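Long-range contacts in extracellular solute-binding protein family 1 (Arthrobacter chlorophenolicus, PDB 4R2F), which probably captures sugars such as laminaribiose outside the cell as the solute-binding component of a transporter: residues 113-118 against 140-145; 117-122 against 324-329. All blocks are in the same frame, centred on the assembly; numbering follows the deposited sequence.

Contact 1: residues 113-118 against 140-145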
loop_
_atom_site.group_PDB
_atom_site.type_symbol
_atom_site.label_atom_id
_atom_site.label_comp_id
_atom_site.label_asym_id
_atom_site.label_seq_id
_atom_site.Cartn_x
_atom_site.Cartn_y
_atom_site.Cartn_z
ATOM N N ILE A 113 15.065 4.042 15.657
ATOM C CA ILE A 113 15.182 4.768 14.401
ATOM C C ILE A 113 16.338 5.771 14.473
ATOM O O ILE A 113 16.665 6.264 15.543
ATOM C CB ILE A 113 13.842 5.472 14.086
ATOM C CG1 ILE A 113 13.542 5.441 12.595
ATOM C CG2 ILE A 113 13.805 6.895 14.647
ATOM C CD1 ILE A 113 13.123 4.064 12.113
ATOM N N ALA A 114 16.966 6.057 13.335
ATOM C CA ALA A 114 17.858 7.222 13.220
ATOM C C ALA A 114 17.159 8.341 12.442
ATOM O O ALA A 114 16.744 8.127 11.304
ATOM C CB ALA A 114 19.152 6.826 12.532
ATOM N N TYR A 115 17.033 9.521 13.051
ATOM C CA TYR A 115 16.305 10.634 12.454
ATOM C C TYR A 115 16.999 11.046 11.171
ATOM O O TYR A 115 18.218 10.999 11.084
ATOM C CB TYR A 115 16.189 11.825 13.433
ATOM C CG TYR A 115 15.318 11.497 14.608
ATOM C CD1 TYR A 115 13.958 11.354 14.449
ATOM C CD2 TYR A 115 15.856 11.288 15.879
ATOM C CE1 TYR A 115 13.141 11.002 15.517
ATOM C CE2 TYR A 115 15.041 10.953 16.956
ATOM C CZ TYR A 115 13.692 10.794 16.766
ATOM O OH TYR A 115 12.862 10.432 17.819
ATOM N N ALA A 116 16.195 11.434 10.186
ATOM C CA ALA A 116 16.665 11.732 8.842
ATOM C C ALA A 116 16.961 13.201 8.565
ATOM O O ALA A 116 17.086 13.593 7.398
ATOM C CB ALA A 116 15.641 11.210 7.838
ATOM N N ASP A 117 17.130 13.999 9.615
ATOM C CA ASP A 117 17.322 15.442 9.462
ATOM C C ASP A 117 18.533 15.775 8.599
ATOM O O ASP A 117 18.463 16.675 7.780
ATOM C CB ASP A 117 17.462 16.130 10.824
ATOM C CG ASP A 117 16.212 15.996 11.666
ATOM O OD1 ASP A 117 15.493 14.993 11.519
ATOM O OD2 ASP A 117 15.937 16.886 12.473
ATOM N N LYS A 118 19.639 15.064 8.792
ATOM C CA LYS A 118 20.852 15.322 8.016
ATOM C C LYS A 118 20.670 14.944 6.546
ATOM O O LYS A 118 21.236 15.587 5.671
ATOM C CB LYS A 118 22.069 14.591 8.624
ATOM C CG LYS A 118 22.616 15.186 9.924
ATOM C CD LYS A 118 23.612 16.333 9.724
ATOM C CE LYS A 118 24.878 15.926 8.968
ATOM N NZ LYS A 118 24.843 16.260 7.509
ATOM N N PHE A 140 6.197 13.156 8.057
ATOM C CA PHE A 140 7.247 12.443 8.766
ATOM C C PHE A 140 7.981 13.293 9.782
ATOM O O PHE A 140 8.882 12.806 10.479
ATOM C CB PHE A 140 8.200 11.839 7.743
ATOM C CG PHE A 140 7.522 10.843 6.876
ATOM C CD1 PHE A 140 7.222 9.590 7.380
ATOM C CD2 PHE A 140 7.090 11.175 5.618
ATOM C CE1 PHE A 140 6.545 8.663 6.630
ATOM C CE2 PHE A 140 6.415 10.254 4.850
ATOM C CZ PHE A 140 6.137 8.993 5.361
ATOM N N LYS A 141 7.570 14.554 9.899
ATOM C CA LYS A 141 8.224 15.467 10.812
ATOM C C LYS A 141 7.616 15.296 12.193
ATOM O O LYS A 141 6.398 15.342 12.332
ATOM C CB LYS A 141 8.031 16.897 10.333
ATOM C CG LYS A 141 8.851 17.923 11.102
ATOM C CD LYS A 141 8.353 19.329 10.791
ATOM C CE LYS A 141 9.154 20.407 11.505
ATOM N NZ LYS A 141 8.450 21.719 11.435
ATOM N N THR A 142 8.468 15.087 13.197
ATOM C CA THR A 142 8.049 15.066 14.595
ATOM C C THR A 142 8.865 16.084 15.377
ATOM O O THR A 142 9.839 16.615 14.876
ATOM C CB THR A 142 8.259 13.672 15.258
ATOM O OG1 THR A 142 9.652 13.441 15.500
ATOM C CG2 THR A 142 7.679 12.541 14.400
ATOM N N SER A 143 8.482 16.293 16.631
ATOM C CA SER A 143 9.237 17.116 17.581
ATOM C C SER A 143 10.744 16.806 17.589
ATOM O O SER A 143 11.555 17.707 17.721
ATOM C CB SER A 143 8.694 16.915 19.016
ATOM O OG SER A 143 7.279 16.988 19.082
ATOM N N LYS A 144 11.095 15.529 17.465
ATOM C CA LYS A 144 12.451 15.063 17.662
ATOM C C LYS A 144 13.202 14.915 16.348
ATOM O O LYS A 144 14.393 14.682 16.376
ATOM C CB LYS A 144 12.437 13.731 18.425
ATOM C CG LYS A 144 11.472 13.734 19.601
ATOM C CD LYS A 144 11.544 12.552 20.545
ATOM C CE LYS A 144 10.829 11.273 20.133
ATOM N NZ LYS A 144 9.386 11.426 19.816
ATOM N N GLY A 145 12.506 15.050 15.216
ATOM C CA GLY A 145 13.118 14.985 13.898
ATOM C C GLY A 145 12.218 14.306 12.872
ATOM O O GLY A 145 11.091 13.904 13.162
HETATM O O HOH W 1 16.677 15.279 14.924
#
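The type I beta turn from Thr142 to Gly145, which joins strand 141-142 to strand 145-161, lies against the Tyr115 ring. With CG beside the backbone N (chi1 -67°), that ring is carried over the turn: Lys144 O sits 3.6 Å above the ring plane of Tyr115, over its centre, while Ile113 CG2 meets the opposite face, offset toward the rim. Lys144 lends its aliphatic part: CB comes 3.6 Å from Tyr115 CZ, and the bend at chi3 (-81°) returns CE to within 3.2 Å of Tyr115 OH. Both polar ends converge on Glu108 of helix 103-109, by a hydrogen bond from the tyrosine and a salt bridge from the lysine. The hairpin is braced by an ST turn, Lys144 N giving to Thr142 OG1, and that hydroxyl donates in the carbonyl plane to Gly145 O at 2.8 Å. An alanine at Tyr115 is likely to leave the turn carbonyl without its aromatic cover and Glu108 with one partner fewer. Two residues on, Asp117 OD1 approaches Gly145 CA to 3.4 Å and accepts from Tyr146 N. Water 1 donates to Lys144 O at 2.8 Å and more weakly to Asp117 OD2.

Contact 2: residues 117-122 against 324-329; sequences DKVIEK and ASEEFV
Lys118, in the first turn of helix 117-126, meets Glu326 with its base and not its ammonium: CB lies 3.6 Å from Glu326 OE2, and the two side chains cross at a slant. Bends at all three outer torsions fold the lysine so that NZ stays 4.8 Å from Glu326 OE1, where a weak attraction between the opposite charges is probable, without contact. Glu326 OE2 instead takes a hydrogen bond from Gln322 and one of 2.8 Å from water 2, which also accepts weakly from Lys118 N. Val119 follows, its two methyls dividing the work. CG2 rests 3.8 Å from Glu326 CG, whereas CG1, anti to the backbone N (chi1 167°), reaches Val329 CG1 at 3.9 Å, the two valines crossing at about a right angle. Here two helices pack side by side: the axes of 117-122 and 324-329 come within 9.4 Å and run 45° apart, with Met315 of strand 306-316 touching Val119, Glu326 and Val329 alike. One turn on from Lys118, Lys122 stretches out and bends only at its end, bringing NZ to Glu327 OE2 in a salt bridge whose modelled length, 2.4 Å, is doubtfully short. Glu327, although its CB points away from helix 117-126, reaches this ammonium through a bend at chi2 (-57°).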
loop_
_atom_site.group_PDB
_atom_site.type_symbol
_atom_site.label_atom_id
_atom_site.label_comp_id
_atom_site.label_asym_id
_atom_site.label_seq_id
_atom_site.Cartn_x
_atom_site.Cartn_y
_atom_site.Cartn_z
ATOM N N ASP A 117 17.130 13.999 9.615
ATOM C CA ASP A 117 17.322 15.442 9.462
ATOM C C ASP A 117 18.533 15.775 8.599
ATOM O O ASP A 117 18.463 16.675 7.780
ATOM C CB ASP A 117 17.462 16.130 10.824
ATOM C CG ASP A 117 16.212 15.996 11.666
ATOM O OD1 ASP A 117 15.493 14.993 11.519
ATOM O OD2 ASP A 117 15.937 16.886 12.473
ATOM N N LYS A 118 19.639 15.064 8.792
ATOM C CA LYS A 118 20.852 15.322 8.016
ATOM C C LYS A 118 20.670 14.944 6.546
ATOM O O LYS A 118 21.236 15.587 5.671
ATOM C CB LYS A 118 22.069 14.591 8.624
ATOM C CG LYS A 118 22.616 15.186 9.924
ATOM C CD LYS A 118 23.612 16.333 9.724
ATOM C CE LYS A 118 24.878 15.926 8.968
ATOM N NZ LYS A 118 24.843 16.260 7.509
ATOM N N VAL A 119 19.913 13.882 6.276
ATOM C CA VAL A 119 19.565 13.521 4.890
ATOM C C VAL A 119 18.776 14.642 4.249
ATOM O O VAL A 119 19.087 15.070 3.144
ATOM C CB VAL A 119 18.750 12.199 4.829
ATOM C CG1 VAL A 119 18.132 11.989 3.447
ATOM C CG2 VAL A 119 19.647 11.027 5.221
ATOM N N ILE A 120 17.779 15.148 4.968
ATOM C CA ILE A 120 16.982 16.260 4.482
ATOM C C ILE A 120 17.871 17.472 4.132
ATOM O O ILE A 120 17.681 18.083 3.094
ATOM C CB ILE A 120 15.927 16.700 5.506
ATOM C CG1 ILE A 120 14.864 15.607 5.747
ATOM C CG2 ILE A 120 15.247 17.988 5.050
ATOM C CD1 ILE A 120 14.064 15.216 4.543
ATOM N N GLU A 121 18.808 17.815 5.009
ATOM C CA GLU A 121 19.786 18.895 4.745
ATOM C C GLU A 121 20.578 18.635 3.481
ATOM O O GLU A 121 20.742 19.536 2.673
ATOM C CB GLU A 121 20.815 19.036 5.873
ATOM C CG GLU A 121 20.325 19.584 7.204
ATOM C CD GLU A 121 21.372 19.413 8.314
ATOM O OE1 GLU A 121 22.583 19.586 8.037
ATOM O OE2 GLU A 121 20.997 19.100 9.472
ATOM N N LYS A 122 21.098 17.412 3.325
ATOM C CA LYS A 122 21.853 17.069 2.150
ATOM C C LYS A 122 20.992 17.176 0.888
ATOM O O LYS A 122 21.482 17.596 -0.155
ATOM C CB LYS A 122 22.503 15.685 2.260
ATOM C CG LYS A 122 23.600 15.566 3.321
ATOM C CD LYS A 122 23.969 14.088 3.523
ATOM C CE LYS A 122 25.296 13.901 4.222
ATOM N NZ LYS A 122 26.405 14.253 3.301
ATOM N N ALA A 324 27.457 7.054 6.888
ATOM C CA ALA A 324 27.312 6.183 5.733
ATOM C C ALA A 324 25.842 5.848 5.454
ATOM O O ALA A 324 25.427 5.830 4.296
ATOM C CB ALA A 324 28.126 4.904 5.926
ATOM N N SER A 325 25.062 5.570 6.491
ATOM C CA SER A 325 23.622 5.379 6.303
ATOM C C SER A 325 23.063 6.585 5.517
ATOM O O SER A 325 22.369 6.418 4.529
ATOM C CB SER A 325 22.911 5.245 7.641
ATOM O OG SER A 325 23.270 4.051 8.300
ATOM N N GLU A 326 23.449 7.787 5.936
ATOM C CA GLU A 326 22.948 9.024 5.349
ATOM C C GLU A 326 23.389 9.178 3.915
ATOM O O GLU A 326 22.591 9.523 3.060
ATOM C CB GLU A 326 23.390 10.219 6.190
ATOM C CG GLU A 326 22.586 10.283 7.464
ATOM C CD GLU A 326 23.229 11.062 8.583
ATOM O OE1 GLU A 326 24.382 11.556 8.464
ATOM O OE2 GLU A 326 22.534 11.190 9.600
ATOM N N GLU A 327 24.655 8.892 3.646
ATOM C CA GLU A 327 25.147 8.907 2.275
ATOM C C GLU A 327 24.419 7.900 1.400
ATOM O O GLU A 327 24.065 8.218 0.261
ATOM C CB GLU A 327 26.655 8.632 2.221
ATOM C CG GLU A 327 27.535 9.792 2.691
ATOM C CD GLU A 327 27.313 11.103 1.933
ATOM O OE1 GLU A 327 27.296 11.109 0.680
ATOM O OE2 GLU A 327 27.183 12.148 2.601
ATOM N N PHE A 328 24.187 6.694 1.928
ATOM C CA PHE A 328 23.498 5.679 1.164
ATOM C C PHE A 328 22.127 6.193 0.794
ATOM O O PHE A 328 21.719 6.061 -0.358
ATOM C CB PHE A 328 23.324 4.338 1.901
ATOM C CG PHE A 328 22.501 3.341 1.107
ATOM C CD1 PHE A 328 23.067 2.618 0.072
ATOM C CD2 PHE A 328 21.144 3.183 1.351
ATOM C CE1 PHE A 328 22.316 1.747 -0.687
ATOM C CE2 PHE A 328 20.379 2.313 0.599
ATOM C CZ PHE A 328 20.967 1.593 -0.434
ATOM N N VAL A 329 21.406 6.742 1.773
ATOM C CA VAL A 329 20.016 7.154 1.526
ATOM C C VAL A 329 19.975 8.261 0.476
ATOM O O VAL A 329 19.115 8.252 -0.376
ATOM C CB VAL A 329 19.258 7.563 2.809
ATOM C CG1 VAL A 329 17.912 8.221 2.475
ATOM C CG2 VAL A 329 19.040 6.370 3.737
HETATM O O HOH W 2 19.944 12.112 9.225
#

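Both contacts use the start of helix 117-126, and their centres are about 11 Å apart. Tyr115, in the loop leading into the helix, and Asp117, in its first turn, face the hairpin in contact 1; Lys118, Val119 and Lys122, on another side of the helix, face helix 322-335 in contact 2. Asp117 and Lys118 belong to both ranges, yet they divide the task: of the two partner segments, Asp117 touches the hairpin alone and Lys118 the neighbouring helix alone. Strand 306-316 links the two settings, since Met315 pairs with Ala114 through its backbone and also touches side chains of contact 2. The protein holds laminaribiose, and the contact centres lie about 23 Å and 25 Å from the centre of the chain, on the same side of it.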